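27kDa outer membrane protein (Silicibacter pomeroyi, PDB 3GYK) is a DsbA-like thioredoxin-fold protein that probably works as a thiol-disulfide oxidoreductase, seen here as the fragment carrying its thioredoxin-like domain. Local coordinates at residues N13-L17 / R79-E85; L76-Q80 / D120-E125. The contacts are given in a common frame with arbitrary orientation. Where two conformers were deposited one is given. Numbering follows the deposited sequence.

Contact 1 and contact 2 adjoin, their centres about 10 Å apart, around the turn between helices 66-77 and 84-92. R79 belongs to both: its guanidinium bonds to N13 in contact 1 and lies near the carboxylate of E125 in contact 2. The other sides of the two contacts also meet, N13 ND2 approaching E125 O at 2.9 Å, a probable hydrogen bond, while K83 N and A78 O, 3.1 Å apart and probably hydrogen-bonded, lie within the turn itself. Contact 1 joins this turn to the edge of the sheet, contact 2 to the link between helices 114-120 and 124-140. Neither includes C34 or C37, the CxxC pair probably responsible for redox activity.

Contact 1: residues N13-L17 / R79-E85; sequences NAPVL and RQQGKYE
N13-L17 runs extended from A14 onward and becomes an edge strand at V16, while R79-E85 makes a turn that packs against it. R79 and Q80 have helical angles, G82 N bonds to R79 O (3.0 Å), and G82 takes a positive phi that suits glycine; K83 then occupies the N-cap position of the helix starting at Y84. P15 CA lies 8.0 Å from Y84 CA and L17 CA 7.6 Å from E85 CA. P15, L17, R79, Y84 and E85 all direct CB toward the opposite segment, and 305 Å² is buried. P15 lies over one face of the Y84 ring (chi1 t): its CG is 3.7 Å from the Y84 ring centroid, a CH-pi contact, and P15 CB is 3.5 Å from Y84 CE2. L17 CD1 meets the ring edge, 4.3 Å from Y84 CE2, and L17 CD2 touches E85 CG at 3.6 Å. R79 (m, t, m) donates hydrogen bonds from NH1 and NH2 to N13 OD1 (2.9 and 3.0 Å), with a weak bond from R79 NH1 to N13 O (3.0 Å). Y84 OH bonds to E60, and E85 to W89. The arrangement docks an inserted helical region against the edge strand of a thioredoxin fold, as in the DsbA family.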
ATOM      1  N   ASN A  13      -1.075  10.190  -7.132  1.00 10.30           N
ATOM      2  CA  ASN A  13      -2.087   9.136  -7.211  1.00 10.27           C
ATOM      3  C   ASN A  13      -1.706   7.931  -6.334  1.00 10.63           C
ATOM      4  O   ASN A  13      -2.358   6.889  -6.376  1.00 11.13           O
ATOM      5  CB  ASN A  13      -2.330   8.742  -8.691  1.00  9.78           C
ATOM      6  CG  ASN A  13      -3.662   7.965  -8.918  1.00 12.96           C
ATOM      7  OD1 ASN A  13      -4.640   8.085  -8.129  1.00 11.77           O
ATOM      8  ND2 ASN A  13      -3.717   7.215 -10.034  1.00  9.60           N
ATOM      9  N   ALA A  14      -0.651   8.078  -5.523  1.00 10.84           N
ATOM     10  CA  ALA A  14      -0.262   7.000  -4.597  1.00 10.97           C
ATOM     11  C   ALA A  14      -0.519   7.462  -3.169  1.00 11.97           C
ATOM     12  O   ALA A  14      -0.010   8.520  -2.766  1.00 10.35           O
ATOM     13  CB  ALA A  14       1.242   6.642  -4.790  1.00 11.37           C
ATOM     14  N   PRO A  15      -1.293   6.682  -2.392  1.00 11.85           N
ATOM     15  CA  PRO A  15      -1.549   7.142  -1.020  1.00 12.24           C
ATOM     16  C   PRO A  15      -0.286   7.362  -0.190  1.00 12.19           C
ATOM     17  O   PRO A  15       0.684   6.616  -0.305  1.00 11.91           O
ATOM     18  CB  PRO A  15      -2.374   6.008  -0.407  1.00 13.35           C
ATOM     19  CG  PRO A  15      -3.043   5.352  -1.597  1.00 13.64           C
ATOM     20  CD  PRO A  15      -2.039   5.448  -2.723  1.00 12.20           C
ATOM     21  N   VAL A  16      -0.340   8.380   0.660  1.00 11.21           N
ATOM     22  CA  VAL A  16       0.739   8.679   1.581  1.00 11.39           C
ATOM     23  C   VAL A  16       0.219   8.524   3.013  1.00 10.66           C
ATOM     24  O   VAL A  16      -0.781   9.146   3.386  1.00 11.00           O
ATOM     25  CB  VAL A  16       1.248  10.124   1.376  1.00 10.91           C
ATOM     26  CG1 VAL A  16       2.253  10.518   2.480  1.00 11.39           C
ATOM     27  CG2 VAL A  16       1.888  10.267  -0.029  1.00 13.25           C
ATOM     28  N   LEU A  17       0.904   7.698   3.795  1.00  9.94           N
ATOM     29  CA  LEU A  17       0.629   7.532   5.218  1.00 10.31           C
ATOM     30  C   LEU A  17       1.851   7.940   6.022  1.00  9.75           C
ATOM     31  O   LEU A  17       2.852   8.332   5.448  1.00  9.93           O
ATOM     32  CB  LEU A  17       0.260   6.071   5.525  1.00 10.92           C
ATOM     33  CG  LEU A  17      -1.132   5.628   5.055  1.00 14.11           C
ATOM     34  CD1 LEU A  17      -1.168   5.448   3.546  1.00 15.54           C
ATOM     35  CD2 LEU A  17      -1.450   4.288   5.735  1.00 15.11           C
ATOM     36  N   ARG A  79     -10.593   6.491  -1.268  1.00 11.13           N
ATOM     37  CA  ARG A  79      -9.996   7.838  -1.149  1.00 12.05           C
ATOM     38  C   ARG A  79     -11.050   8.928  -1.348  1.00 12.41           C
ATOM     39  O   ARG A  79     -10.978  10.001  -0.726  1.00 12.82           O
ATOM     40  CB  ARG A  79      -8.855   8.020  -2.149  1.00 11.95           C
ATOM     41  CG  ARG A  79      -7.651   7.124  -1.859  1.00 11.26           C
ATOM     42  CD  ARG A  79      -6.596   7.207  -2.959  1.00 11.44           C
ATOM     43  NE  ARG A  79      -7.089   6.865  -4.299  1.00 12.26           N
ATOM     44  CZ  ARG A  79      -6.357   6.992  -5.400  1.00 11.62           C
ATOM     45  NH1 ARG A  79      -5.109   7.431  -5.297  1.00 10.88           N
ATOM     46  NH2 ARG A  79      -6.881   6.711  -6.592  1.00  9.78           N
ATOM     47  N   GLN A  80     -12.046   8.655  -2.196  1.00 11.46           N
ATOM     48  CA  GLN A  80     -13.069   9.644  -2.512  1.00 12.64           C
ATOM     49  C   GLN A  80     -13.967   9.933  -1.319  1.00 12.24           C
ATOM     50  O   GLN A  80     -14.650  10.958  -1.290  1.00 12.33           O
ATOM     51  CB  GLN A  80     -13.914   9.216  -3.724  1.00 13.11           C
ATOM     52  CG  GLN A  80     -13.107   8.988  -5.003  1.00 15.99           C
ATOM     53  CD  GLN A  80     -12.071  10.079  -5.231  1.00 22.18           C
ATOM     54  OE1 GLN A  80     -12.410  11.267  -5.233  1.00 23.06           O
ATOM     55  NE2 GLN A  80     -10.792   9.681  -5.408  1.00 22.54           N
ATOM     56  N   GLN A  81     -13.935   9.039  -0.332  1.00 12.31           N
ATOM     57  CA  GLN A  81     -14.743   9.168   0.876  1.00 11.52           C
ATOM     58  C   GLN A  81     -13.869   9.441   2.089  1.00 11.65           C
ATOM     59  O   GLN A  81     -14.360   9.456   3.217  1.00 11.65           O
ATOM     60  CB  GLN A  81     -15.597   7.912   1.087  1.00 11.56           C
ATOM     61  CG  GLN A  81     -16.724   7.798   0.066  1.00 10.62           C
ATOM     62  CD  GLN A  81     -17.578   6.572   0.274  1.00 10.93           C
ATOM     63  OE1 GLN A  81     -18.186   6.408   1.341  1.00  8.88           O
ATOM     64  NE2 GLN A  81     -17.657   5.711  -0.750  1.00  8.83           N
ATOM     65  N   GLY A  82     -12.576   9.663   1.843  1.00 11.78           N
ATOM     66  CA  GLY A  82     -11.650  10.063   2.884  1.00 11.77           C
ATOM     67  C   GLY A  82     -11.355   8.953   3.858  1.00 12.32           C
ATOM     68  O   GLY A  82     -11.005   9.215   5.016  1.00 13.06           O
ATOM     69  N   LYS A  83     -11.454   7.707   3.390  1.00 11.98           N
ATOM     70  CA  LYS A  83     -11.385   6.567   4.287  1.00 11.56           C
ATOM     71  C   LYS A  83     -10.376   5.513   3.820  1.00 11.50           C
ATOM     72  O   LYS A  83     -10.461   4.361   4.236  1.00 11.13           O
ATOM     73  CB  LYS A  83     -12.783   5.938   4.450  1.00 11.58           C
ATOM     74  CG  LYS A  83     -13.736   6.744   5.328  1.00 12.26           C
ATOM     75  CD  LYS A  83     -15.110   6.066   5.411  1.00 16.35           C
ATOM     76  CE  LYS A  83     -15.929   6.615   6.561  1.00 18.01           C
ATOM     77  NZ  LYS A  83     -16.500   7.952   6.213  1.00 20.34           N
ATOM     78  N   TYR A  84      -9.413   5.914   2.979  1.00 11.72           N
ATOM     79  CA  TYR A  84      -8.405   4.974   2.471  1.00 12.34           C
ATOM     80  C   TYR A  84      -7.673   4.238   3.595  1.00 13.25           C
ATOM     81  O   TYR A  84      -7.620   3.000   3.613  1.00 13.32           O
ATOM     82  CB  TYR A  84      -7.385   5.655   1.513  1.00 11.56           C
ATOM     83  CG  TYR A  84      -6.382   4.642   1.017  1.00 11.56           C
ATOM     84  CD1 TYR A  84      -6.692   3.807  -0.057  1.00 12.42           C
ATOM     85  CD2 TYR A  84      -5.155   4.459   1.680  1.00 13.61           C
ATOM     86  CE1 TYR A  84      -5.773   2.846  -0.508  1.00 10.84           C
ATOM     87  CE2 TYR A  84      -4.251   3.504   1.265  1.00 13.35           C
ATOM     88  CZ  TYR A  84      -4.583   2.685   0.180  1.00 13.91           C
ATOM     89  OH  TYR A  84      -3.705   1.724  -0.232  1.00 13.78           O
ATOM     90  N   GLU A  85      -7.080   4.986   4.527  1.00 13.16           N
ATOM     91  CA  GLU A  85      -6.258   4.349   5.552  1.00 13.28           C
ATOM     92  C   GLU A  85      -7.056   3.351   6.409  1.00 12.95           C
ATOM     93  O   GLU A  85      -6.604   2.216   6.619  1.00 13.36           O
ATOM     94  CB  GLU A  85      -5.547   5.391   6.448  1.00 14.23           C
ATOM     95  CG  GLU A  85      -4.610   4.728   7.450  1.00 16.37           C
ATOM     96  CD  GLU A  85      -3.773   5.698   8.281  1.00 21.87           C
ATOM     97  OE1 GLU A  85      -3.683   6.905   7.913  1.00 20.77           O
ATOM     98  OE2 GLU A  85      -3.211   5.237   9.309  1.00 20.30           O
TER

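Contact 2: residues L76-Q80 / D120-E125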
ATOM      1  N   LEU A  76      -8.676   1.954  -3.427  1.00  9.75           N
ATOM      2  CA  LEU A  76      -8.364   3.222  -4.097  1.00  9.82           C
ATOM      3  C   LEU A  76      -9.610   4.094  -4.195  1.00  9.78           C
ATOM      4  O   LEU A  76      -9.516   5.308  -3.998  1.00  9.75           O
ATOM      5  CB  LEU A  76      -7.758   2.990  -5.486  1.00  9.84           C
ATOM      6  CG  LEU A  76      -6.352   2.368  -5.440  1.00 10.75           C
ATOM      7  CD1 LEU A  76      -5.952   1.768  -6.816  1.00 12.34           C
ATOM      8  CD2 LEU A  76      -5.306   3.395  -4.918  1.00 11.27           C
ATOM      9  N   ALA A  77     -10.770   3.487  -4.492  1.00  9.36           N
ATOM     10  CA  ALA A  77     -12.029   4.248  -4.514  1.00  9.08           C
ATOM     11  C   ALA A  77     -12.368   4.896  -3.162  1.00  9.59           C
ATOM     12  O   ALA A  77     -13.004   5.963  -3.125  1.00 10.27           O
ATOM     13  CB  ALA A  77     -13.227   3.368  -5.009  1.00  8.37           C
ATOM     14  N   ALA A  78     -11.965   4.259  -2.061  1.00  9.55           N
ATOM     15  CA  ALA A  78     -12.261   4.788  -0.728  1.00 10.21           C
ATOM     16  C   ALA A  78     -11.597   6.146  -0.466  1.00 11.08           C
ATOM     17  O   ALA A  78     -12.002   6.880   0.451  1.00 10.80           O
ATOM     18  CB  ALA A  78     -11.876   3.787   0.365  1.00 10.29           C
ATOM     19  N   ARG A  79     -10.593   6.491  -1.268  1.00 11.13           N
ATOM     20  CA  ARG A  79      -9.996   7.838  -1.149  1.00 12.05           C
ATOM     21  C   ARG A  79     -11.050   8.928  -1.348  1.00 12.41           C
ATOM     22  O   ARG A  79     -10.978  10.001  -0.726  1.00 12.82           O
ATOM     23  CB  ARG A  79      -8.855   8.020  -2.149  1.00 11.95           C
ATOM     24  CG  ARG A  79      -7.651   7.124  -1.859  1.00 11.26           C
ATOM     25  CD  ARG A  79      -6.596   7.207  -2.959  1.00 11.44           C
ATOM     26  NE  ARG A  79      -7.089   6.865  -4.299  1.00 12.26           N
ATOM     27  CZ  ARG A  79      -6.357   6.992  -5.400  1.00 11.62           C
ATOM     28  NH1 ARG A  79      -5.109   7.431  -5.297  1.00 10.88           N
ATOM     29  NH2 ARG A  79      -6.881   6.711  -6.592  1.00  9.78           N
ATOM     30  N   GLN A  80     -12.046   8.655  -2.196  1.00 11.46           N
ATOM     31  CA  GLN A  80     -13.069   9.644  -2.512  1.00 12.64           C
ATOM     32  C   GLN A  80     -13.967   9.933  -1.319  1.00 12.24           C
ATOM     33  O   GLN A  80     -14.650  10.958  -1.290  1.00 12.33           O
ATOM     34  CB  GLN A  80     -13.914   9.216  -3.724  1.00 13.11           C
ATOM     35  CG  GLN A  80     -13.107   8.988  -5.003  1.00 15.99           C
ATOM     36  CD  GLN A  80     -12.071  10.079  -5.231  1.00 22.18           C
ATOM     37  OE1 GLN A  80     -12.410  11.267  -5.233  1.00 23.06           O
ATOM     38  NE2 GLN A  80     -10.792   9.681  -5.408  1.00 22.54           N
ATOM     39  N   ASP A 120     -17.207   4.631  -7.869  1.00  9.57           N
ATOM     40  CA  ASP A 120     -15.854   5.188  -7.870  1.00 10.46           C
ATOM     41  C   ASP A 120     -14.789   4.153  -8.251  1.00 10.92           C
ATOM     42  O   ASP A 120     -13.707   4.513  -8.733  1.00 10.80           O
ATOM     43  CB  ASP A 120     -15.532   5.860  -6.522  1.00 10.60           C
ATOM     44  CG  ASP A 120     -16.362   7.125  -6.281  1.00 12.17           C
ATOM     45  OD1 ASP A 120     -16.891   7.702  -7.261  1.00 12.65           O
ATOM     46  OD2 ASP A 120     -16.489   7.542  -5.109  1.00 13.29           O
HETATM   47  N   MSE A 121     -15.084   2.865  -8.049  1.00 10.32           N
HETATM   48  CA  MSE A 121     -14.157   1.818  -8.479  1.00 11.14           C
HETATM   49  C   MSE A 121     -13.865   1.807  -9.980  1.00 11.39           C
HETATM   50  O   MSE A 121     -12.811   1.315 -10.381  1.00 12.80           O
HETATM   51  CB  MSE A 121     -14.633   0.430  -8.024  1.00 10.72           C
HETATM   52  CG  MSE A 121     -14.382   0.193  -6.551  1.00  8.39           C
HETATM   53 SE   MSE A 121     -15.364  -1.396  -5.935  1.00 12.44          SE
HETATM   54  CE  MSE A 121     -14.322  -2.792  -6.896  1.00 11.06           C
ATOM     55  N   GLU A 122     -14.777   2.343 -10.782  0.50 12.01           N
ATOM     56  CA  GLU A 122     -14.616   2.384 -12.237  0.50 12.07           C
ATOM     57  C   GLU A 122     -13.742   3.539 -12.727  0.50 11.54           C
ATOM     58  O   GLU A 122     -13.379   3.568 -13.903  0.50 10.89           O
ATOM     59  CB  GLU A 122     -15.971   2.492 -12.924  0.50 12.54           C
ATOM     60  CG  GLU A 122     -16.986   1.448 -12.510  0.50 14.52           C
ATOM     61  CD  GLU A 122     -18.264   1.532 -13.324  0.50 15.08           C
ATOM     62  OE1 GLU A 122     -18.815   2.643 -13.492  0.50 15.07           O
ATOM     63  OE2 GLU A 122     -18.720   0.473 -13.798  0.50 16.12           O
ATOM     64  N   ALA A 123     -13.434   4.490 -11.840  1.00 11.14           N
ATOM     65  CA  ALA A 123     -12.738   5.736 -12.223  1.00 10.46           C
ATOM     66  C   ALA A 123     -11.429   5.405 -12.946  1.00  8.91           C
ATOM     67  O   ALA A 123     -10.712   4.502 -12.519  1.00  8.29           O
ATOM     68  CB  ALA A 123     -12.432   6.598 -10.970  1.00 10.23           C
ATOM     69  N   PRO A 124     -11.124   6.136 -14.038  1.00  8.29           N
ATOM     70  CA  PRO A 124      -9.845   5.850 -14.703  1.00  8.09           C
ATOM     71  C   PRO A 124      -8.597   6.116 -13.827  1.00  7.32           C
ATOM     72  O   PRO A 124      -7.568   5.489 -14.060  1.00  7.30           O
ATOM     73  CB  PRO A 124      -9.872   6.753 -15.951  1.00  7.12           C
ATOM     74  CG  PRO A 124     -10.858   7.837 -15.628  1.00  9.27           C
ATOM     75  CD  PRO A 124     -11.908   7.157 -14.761  1.00  7.59           C
ATOM     76  N   GLU A 125      -8.665   6.989 -12.818  1.00  7.54           N
ATOM     77  CA  GLU A 125      -7.494   7.145 -11.920  1.00  8.75           C
ATOM     78  C   GLU A 125      -7.178   5.835 -11.151  1.00  8.40           C
ATOM     79  O   GLU A 125      -6.027   5.587 -10.788  1.00  8.72           O
ATOM     80  CB  GLU A 125      -7.637   8.333 -10.945  1.00  9.15           C
ATOM     81  CG  GLU A 125      -8.709   8.128  -9.896  1.00 15.16           C
ATOM     82  CD  GLU A 125      -8.849   9.287  -8.909  1.00 25.49           C
ATOM     83  OE1 GLU A 125      -7.865  10.021  -8.673  1.00 29.08           O
ATOM     84  OE2 GLU A 125      -9.960   9.457  -8.361  1.00 29.61           O
TER
HETATM   85  O   HOH W   1     -15.827   6.032  -3.049  1.00  9.03           O
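A77 sets its methyl group against the backbone joining D120 to M121: A77 CB is 3.7 Å from D120 C and 3.6 Å from M121 N. The small side chain lets the segments come close, with 5.1 Å between the CA atoms of A77 and M121. A77 CB also touches D120 CB and the CG of selenomethionine M121, both at 3.7 Å; beyond CG the M121 side chain leads away to pack on F70 and A74 of helix 66-77. A water bridges the same region, donating to A77 O (2.8 Å) and to D120 OD2 (2.6 Å), an oxygen that also accepts from Q116. D120-A123 forms a type I turn closed by A123 N to D120 O (3.1 Å), and A123 occupies the N-cap position of helix 124-140. The contact thus lies between helical parts of the DsbA-like thioredoxin domain, where the C-terminal end of helix 66-77 meets the link from helix 114-120 to helix 124-140. At the exposed margin, Q80 CB rests 3.4 Å from D120 OD2, and Q80 NE2 is 3.1 Å from E125 OE2 at an angle too poor for a hydrogen bond. R79 NE is held by L76 O at 2.9 Å. R79 NH2 lies 4.0 Å from E125 OE1, which sits well out of the guanidinium plane, so only the charges attract, at a distance beyond a salt bridge; NH1 and NH2 hydrogen-bond to N13 instead.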